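Local coordinates for protein fructose-bisphosphate aldolase (Plasmodium falciparum, PDB 4TR9) that belongs to the class I fructose-bisphosphate aldolase family, with a TIM-barrel fold, and binds N'-[(E)-(2,4-dichlorophenyl)methylidene]-3,4-dihydroxybenzohydrazide (38D) in a pocket of the barrel, at residues Glu173-Leu178 / Phe221-Glu226; Leu304-Gly309 / Leu343-Lys348. One frame throughout, in Å; residues are numbered along the deposited sequence. Where two conformers were deposited one is given.

Interaction 1: residues Glu173-Leu178 / Phe221-Glu226; sequences ETAWGL and FKALQE
Trp176 and Ala175 of one helix receive the methyl group of Ala223 from the next. CB of Ala223 sits 3.5 Å from the carbonyl O of Ala175 and 3.8 Å from its CB. The indole of Trp176 closes one flank of this junction. Its CB starts out away from the partner helix, but CG lies anti to the backbone N (chi1 -167°), and the turn about the next bond (chi2 -101°) swings the six-membered ring back. There CE3 reaches the CB of Ala223 obliquely at 4.3 Å. These are neighbouring outer helices of a TIM barrel, following strands 150-157 and 191-198; their axes pass 8.0 Å apart at a crossing angle of -36°, a separation consistent with the small alanines on both sides. The far side of the indole faces a second subunit: NE1 gives its hydrogen bond to Glu173 OE1 of that subunit, and the reciprocal bond is made in return. His172 of the same neighbour meets the ring edge-to-face. Further along the pair, the carbonyl O of Leu178 lies 4.2 Å from CD2 of Leu224.

Interaction 2: residues Leu304-Gly309 / Leu343-Lys348; sequences LTFSYG and LATYGK
Thr345, near the end of helix 327-346, rests on Thr305 and Phe306 of strand 303-308, the eighth strand of the TIM barrel, so the contact joins the barrel wall to a helix packed outside it. Along 343-348, Leu343 contributes its carbonyl O to the closing of the helix. Ala344 has its CB directed at the strand yet meets Leu291 of helix 284-295, whose side chain also touches the side chain of Phe306. Thr345 carries the contact with a single methyl. With chi1 at 62°, OG1 turns back to bond the O of Ser342, while CG2, anti to the carbonyl carbon, is the branch turned to the strand. That methyl approaches OG1 of Thr305 to 3.8 Å and CB of the same residue to 4.0 Å, the two side chains running alongside each other in the same direction. OG1 of Thr305 has its polar partner in the O of Lys34. CG2 of Thr345 also meets the edge of the Phe306 ring, near its plane, 4.2 Å from CD2. At Gly347 phi turns positive (76°), the C-prime position of a Schellman motif, in which Lys348 N reaches back to the O of Leu343 at 3.0 Å.

In the fold
Two layers of one barrel are illustrated: interaction 1 joins helix to helix in the outer ring, whereas interaction 2 seats a helix on a strand of the wall. Their centres are 26 Å apart and their nearest atoms about 10 Å, so they make no direct contact. Neither touches the ligand: the side chains of Leu178 and Phe306 are each about 11 Å from the bound 38D. The connection runs through neighbours. Leu178 packs on Val194 and Pro196, which flank the pocket residue Glu195. In 304-309, Tyr308 is bonded through its backbone to Ala38, and a weak hydrogen bond links Ser307 OG and Lys237 NZ; Ala38 and Lys237 are both pocket residues.

Interaction 1: residues Glu173-Leu178 / Phe221-Glu226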
loop_
_atom_site.group_PDB
_atom_site.type_symbol
_atom_site.label_atom_id
_atom_site.label_comp_id
_atom_site.label_asym_id
_atom_site.label_seq_id
_atom_site.Cartn_x
_atom_site.Cartn_y
_atom_site.Cartn_z
ATOM N N GLU A 173 1.996 10.391 5.131
ATOM C CA GLU A 173 2.962 10.882 6.108
ATOM C C GLU A 173 2.256 11.219 7.416
ATOM O O GLU A 173 2.776 10.952 8.502
ATOM C CB GLU A 173 3.712 12.105 5.570
ATOM C CG GLU A 173 4.358 12.982 6.642
ATOM C CD GLU A 173 5.442 12.270 7.440
ATOM O OE1 GLU A 173 5.882 11.175 7.029
ATOM O OE2 GLU A 173 5.857 12.812 8.487
ATOM N N THR A 174 1.067 11.803 7.303
ATOM C CA THR A 174 0.232 12.075 8.464
ATOM C C THR A 174 -0.134 10.776 9.171
ATOM O O THR A 174 0.030 10.649 10.384
ATOM C CB THR A 174 -1.057 12.822 8.069
ATOM O OG1 THR A 174 -0.747 14.188 7.769
ATOM C CG2 THR A 174 -2.075 12.774 9.199
ATOM N N ALA A 175 -0.614 9.810 8.395
ATOM C CA ALA A 175 -1.066 8.534 8.936
ATOM C C ALA A 175 0.068 7.756 9.597
ATOM O O ALA A 175 -0.081 7.259 10.713
ATOM C CB ALA A 175 -1.708 7.697 7.838
ATOM N N TRP A 176 1.201 7.654 8.909
ATOM C CA TRP A 176 2.335 6.897 9.427
ATOM C C TRP A 176 2.968 7.600 10.623
ATOM O O TRP A 176 3.448 6.950 11.553
ATOM C CB TRP A 176 3.383 6.674 8.334
ATOM C CG TRP A 176 4.417 5.659 8.711
ATOM C CD1 TRP A 176 5.682 5.903 9.163
ATOM C CD2 TRP A 176 4.270 4.233 8.682
ATOM N NE1 TRP A 176 6.333 4.718 9.410
ATOM C CE2 TRP A 176 5.487 3.679 9.124
ATOM C CE3 TRP A 176 3.227 3.374 8.323
ATOM C CZ2 TRP A 176 5.690 2.303 9.217
ATOM C CZ3 TRP A 176 3.431 2.009 8.416
ATOM C CH2 TRP A 176 4.652 1.487 8.858
ATOM N N GLY A 177 2.966 8.929 10.593
ATOM C CA GLY A 177 3.487 9.718 11.694
ATOM C C GLY A 177 2.683 9.490 12.959
ATOM O O GLY A 177 3.243 9.256 14.030
ATOM N N LEU A 178 1.361 9.555 12.828
ATOM C CA LEU A 178 0.461 9.267 13.937
ATOM C C LEU A 178 0.607 7.816 14.377
ATOM O O LEU A 178 0.484 7.499 15.560
ATOM C CB LEU A 178 -0.989 9.552 13.540
ATOM C CG LEU A 178 -1.384 11.016 13.340
ATOM C CD1 LEU A 178 -2.647 11.116 12.501
ATOM C CD2 LEU A 178 -1.580 11.700 14.682
ATOM N N PHE A 221 -6.209 4.791 10.322
ATOM C CA PHE A 221 -6.427 3.528 11.019
ATOM C C PHE A 221 -5.674 2.381 10.357
ATOM O O PHE A 221 -5.254 1.439 11.027
ATOM C CB PHE A 221 -7.919 3.205 11.094
ATOM C CG PHE A 221 -8.636 3.921 12.200
ATOM C CD1 PHE A 221 -8.678 3.383 13.475
ATOM C CD2 PHE A 221 -9.259 5.136 11.969
ATOM C CE1 PHE A 221 -9.333 4.041 14.501
ATOM C CE2 PHE A 221 -9.915 5.799 12.989
ATOM C CZ PHE A 221 -9.952 5.251 14.257
ATOM N N LYS A 222 -5.506 2.462 9.040
ATOM C CA LYS A 222 -4.721 1.468 8.321
ATOM C C LYS A 222 -3.293 1.468 8.847
ATOM O O LYS A 222 -2.753 0.423 9.202
ATOM C CB LYS A 222 -4.737 1.737 6.816
ATOM C CG LYS A 222 -3.941 0.734 5.994
ATOM C CD LYS A 222 -4.420 -0.688 6.240
ATOM C CE LYS A 222 -3.846 -1.654 5.214
ATOM N NZ LYS A 222 -2.358 -1.677 5.215
ATOM N N ALA A 223 -2.695 2.654 8.910
ATOM C CA ALA A 223 -1.346 2.802 9.439
ATOM C C ALA A 223 -1.293 2.407 10.913
ATOM O O ALA A 223 -0.275 1.914 11.396
ATOM C CB ALA A 223 -0.855 4.229 9.253
ATOM N N LEU A 224 -2.398 2.622 11.621
ATOM C CA LEU A 224 -2.468 2.290 13.040
ATOM C C LEU A 224 -2.385 0.787 13.280
ATOM O O LEU A 224 -1.743 0.339 14.231
ATOM C CB LEU A 224 -3.750 2.846 13.665
ATOM C CG LEU A 224 -3.745 4.333 14.026
ATOM C CD1 LEU A 224 -5.049 4.726 14.701
ATOM C CD2 LEU A 224 -2.557 4.672 14.914
ATOM N N GLN A 225 -3.029 0.009 12.417
ATOM C CA GLN A 225 -3.086 -1.436 12.605
ATOM C C GLN A 225 -1.829 -2.132 12.088
ATOM O O GLN A 225 -1.532 -3.259 12.484
ATOM C CB GLN A 225 -4.329 -2.011 11.926
ATOM C CG GLN A 225 -5.626 -1.399 12.430
ATOM C CD GLN A 225 -6.749 -2.408 12.543
ATOM O OE1 GLN A 225 -6.553 -3.602 12.316
ATOM N NE2 GLN A 225 -7.936 -1.933 12.904
ATOM N N GLU A 226 -1.092 -1.461 11.211
ATOM C CA GLU A 226 0.138 -2.034 10.683
ATOM C C GLU A 226 1.277 -1.901 11.690
ATOM O O GLU A 226 2.225 -2.685 11.668
ATOM C CB GLU A 226 0.516 -1.378 9.356
ATOM C CG GLU A 226 -0.525 -1.579 8.265
ATOM C CD GLU A 226 -1.123 -2.974 8.281
ATOM O OE1 GLU A 226 -0.378 -3.948 8.041
ATOM O OE2 GLU A 226 -2.338 -3.099 8.542
#

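Interaction 2: residues Leu304-Gly309 / Leu343-Lys348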
loop_
_atom_site.group_PDB
_atom_site.type_symbol
_atom_site.label_atom_id
_atom_site.label_comp_id
_atom_site.label_asym_id
_atom_site.label_seq_id
_atom_site.Cartn_x
_atom_site.Cartn_y
_atom_site.Cartn_z
ATOM N N LEU A 304 -18.765 9.903 21.839
ATOM C CA LEU A 304 -18.431 11.068 21.029
ATOM C C LEU A 304 -18.449 12.332 21.878
ATOM O O LEU A 304 -19.447 13.054 21.920
ATOM C CB LEU A 304 -19.396 11.201 19.848
ATOM C CG LEU A 304 -19.416 10.005 18.893
ATOM C CD1 LEU A 304 -20.248 10.305 17.661
ATOM C CD2 LEU A 304 -18.005 9.617 18.498
ATOM N N THR A 305 -17.335 12.590 22.557
ATOM C CA THR A 305 -17.224 13.746 23.435
ATOM C C THR A 305 -16.290 14.799 22.842
ATOM O O THR A 305 -16.161 14.907 21.623
ATOM C CB THR A 305 -16.732 13.336 24.838
ATOM O OG1 THR A 305 -16.442 14.508 25.610
ATOM C CG2 THR A 305 -15.486 12.469 24.741
ATOM N N PHE A 306 -15.638 15.570 23.707
ATOM C CA PHE A 306 -14.862 16.722 23.259
ATOM C C PHE A 306 -13.448 16.771 23.831
ATOM O O PHE A 306 -13.187 16.273 24.927
ATOM C CB PHE A 306 -15.597 18.016 23.622
ATOM C CG PHE A 306 -15.835 18.188 25.099
ATOM C CD1 PHE A 306 -14.934 18.891 25.884
ATOM C CD2 PHE A 306 -16.959 17.647 25.703
ATOM C CE1 PHE A 306 -15.150 19.049 27.242
ATOM C CE2 PHE A 306 -17.179 17.800 27.060
ATOM C CZ PHE A 306 -16.275 18.504 27.830
ATOM N N SER A 307 -12.542 17.376 23.070
ATOM C CA SER A 307 -11.211 17.717 23.557
ATOM C C SER A 307 -10.963 19.190 23.266
ATOM O O SER A 307 -10.035 19.547 22.541
ATOM C CB SER A 307 -10.138 16.848 22.902
ATOM O OG SER A 307 -8.844 17.197 23.368
ATOM N N TYR A 308 -11.813 20.039 23.835
ATOM C CA TYR A 308 -11.812 21.460 23.520
ATOM C C TYR A 308 -10.733 22.233 24.265
ATOM O O TYR A 308 -10.304 21.846 25.352
ATOM C CB TYR A 308 -13.178 22.075 23.835
ATOM C CG TYR A 308 -14.306 21.574 22.964
ATOM C CD1 TYR A 308 -14.054 20.996 21.726
ATOM C CD2 TYR A 308 -15.626 21.686 23.377
ATOM C CE1 TYR A 308 -15.088 20.540 20.927
ATOM C CE2 TYR A 308 -16.665 21.235 22.586
ATOM C CZ TYR A 308 -16.390 20.663 21.364
ATOM O OH TYR A 308 -17.426 20.213 20.579
ATOM N N GLY A 309 -10.304 23.335 23.662
ATOM C CA GLY A 309 -9.401 24.268 24.303
ATOM C C GLY A 309 -9.904 25.679 24.076
ATOM O O GLY A 309 -10.037 26.461 25.014
ATOM N N LEU A 343 -23.406 18.431 28.794
ATOM C CA LEU A 343 -24.786 18.167 28.406
ATOM C C LEU A 343 -24.869 17.851 26.919
ATOM O O LEU A 343 -25.781 17.157 26.469
ATOM C CB LEU A 343 -25.679 19.362 28.742
ATOM C CG LEU A 343 -25.826 19.716 30.222
ATOM C CD1 LEU A 343 -26.587 21.021 30.383
ATOM C CD2 LEU A 343 -26.523 18.593 30.972
ATOM N N ALA A 344 -23.907 18.370 26.161
ATOM C CA ALA A 344 -23.848 18.131 24.728
ATOM C C ALA A 344 -23.537 16.668 24.431
ATOM O O ALA A 344 -23.912 16.150 23.381
ATOM C CB ALA A 344 -22.811 19.037 24.081
ATOM N N THR A 345 -22.851 16.008 25.359
ATOM C CA THR A 345 -22.514 14.597 25.201
ATOM C C THR A 345 -23.748 13.718 25.358
ATOM O O THR A 345 -23.818 12.626 24.793
ATOM C CB THR A 345 -21.449 14.147 26.219
ATOM O OG1 THR A 345 -21.964 14.290 27.550
ATOM C CG2 THR A 345 -20.181 14.973 26.073
ATOM N N TYR A 346 -24.717 14.198 26.133
ATOM C CA TYR A 346 -25.962 13.468 26.346
ATOM C C TYR A 346 -27.001 13.824 25.289
ATOM O O TYR A 346 -28.027 13.156 25.163
ATOM C CB TYR A 346 -26.526 13.757 27.739
ATOM C CG TYR A 346 -25.686 13.222 28.874
ATOM C CD1 TYR A 346 -25.682 11.868 29.183
ATOM C CD2 TYR A 346 -24.911 14.073 29.651
ATOM C CE1 TYR A 346 -24.921 11.374 30.224
ATOM C CE2 TYR A 346 -24.149 13.588 30.696
ATOM C CZ TYR A 346 -24.157 12.238 30.977
ATOM O OH TYR A 346 -23.399 11.749 32.015
ATOM N N GLY A 347 -26.727 14.882 24.534
ATOM C CA GLY A 347 -27.678 15.382 23.559
ATOM C C GLY A 347 -28.794 16.143 24.247
ATOM O O GLY A 347 -29.884 16.303 23.699
ATOM N N LYS A 348 -28.514 16.615 25.458
ATOM C CA LYS A 348 -29.503 17.343 26.242
ATOM C C LYS A 348 -29.067 18.782 26.487
ATOM O O LYS A 348 -29.335 19.350 27.546
ATOM C CB LYS A 348 -29.753 16.637 27.577
ATOM C CG LYS A 348 -30.147 15.173 27.443
ATOM C CD LYS A 348 -31.416 15.007 26.617
ATOM C CE LYS A 348 -32.609 15.666 27.289
ATOM N NZ LYS A 348 -33.854 15.508 26.487
#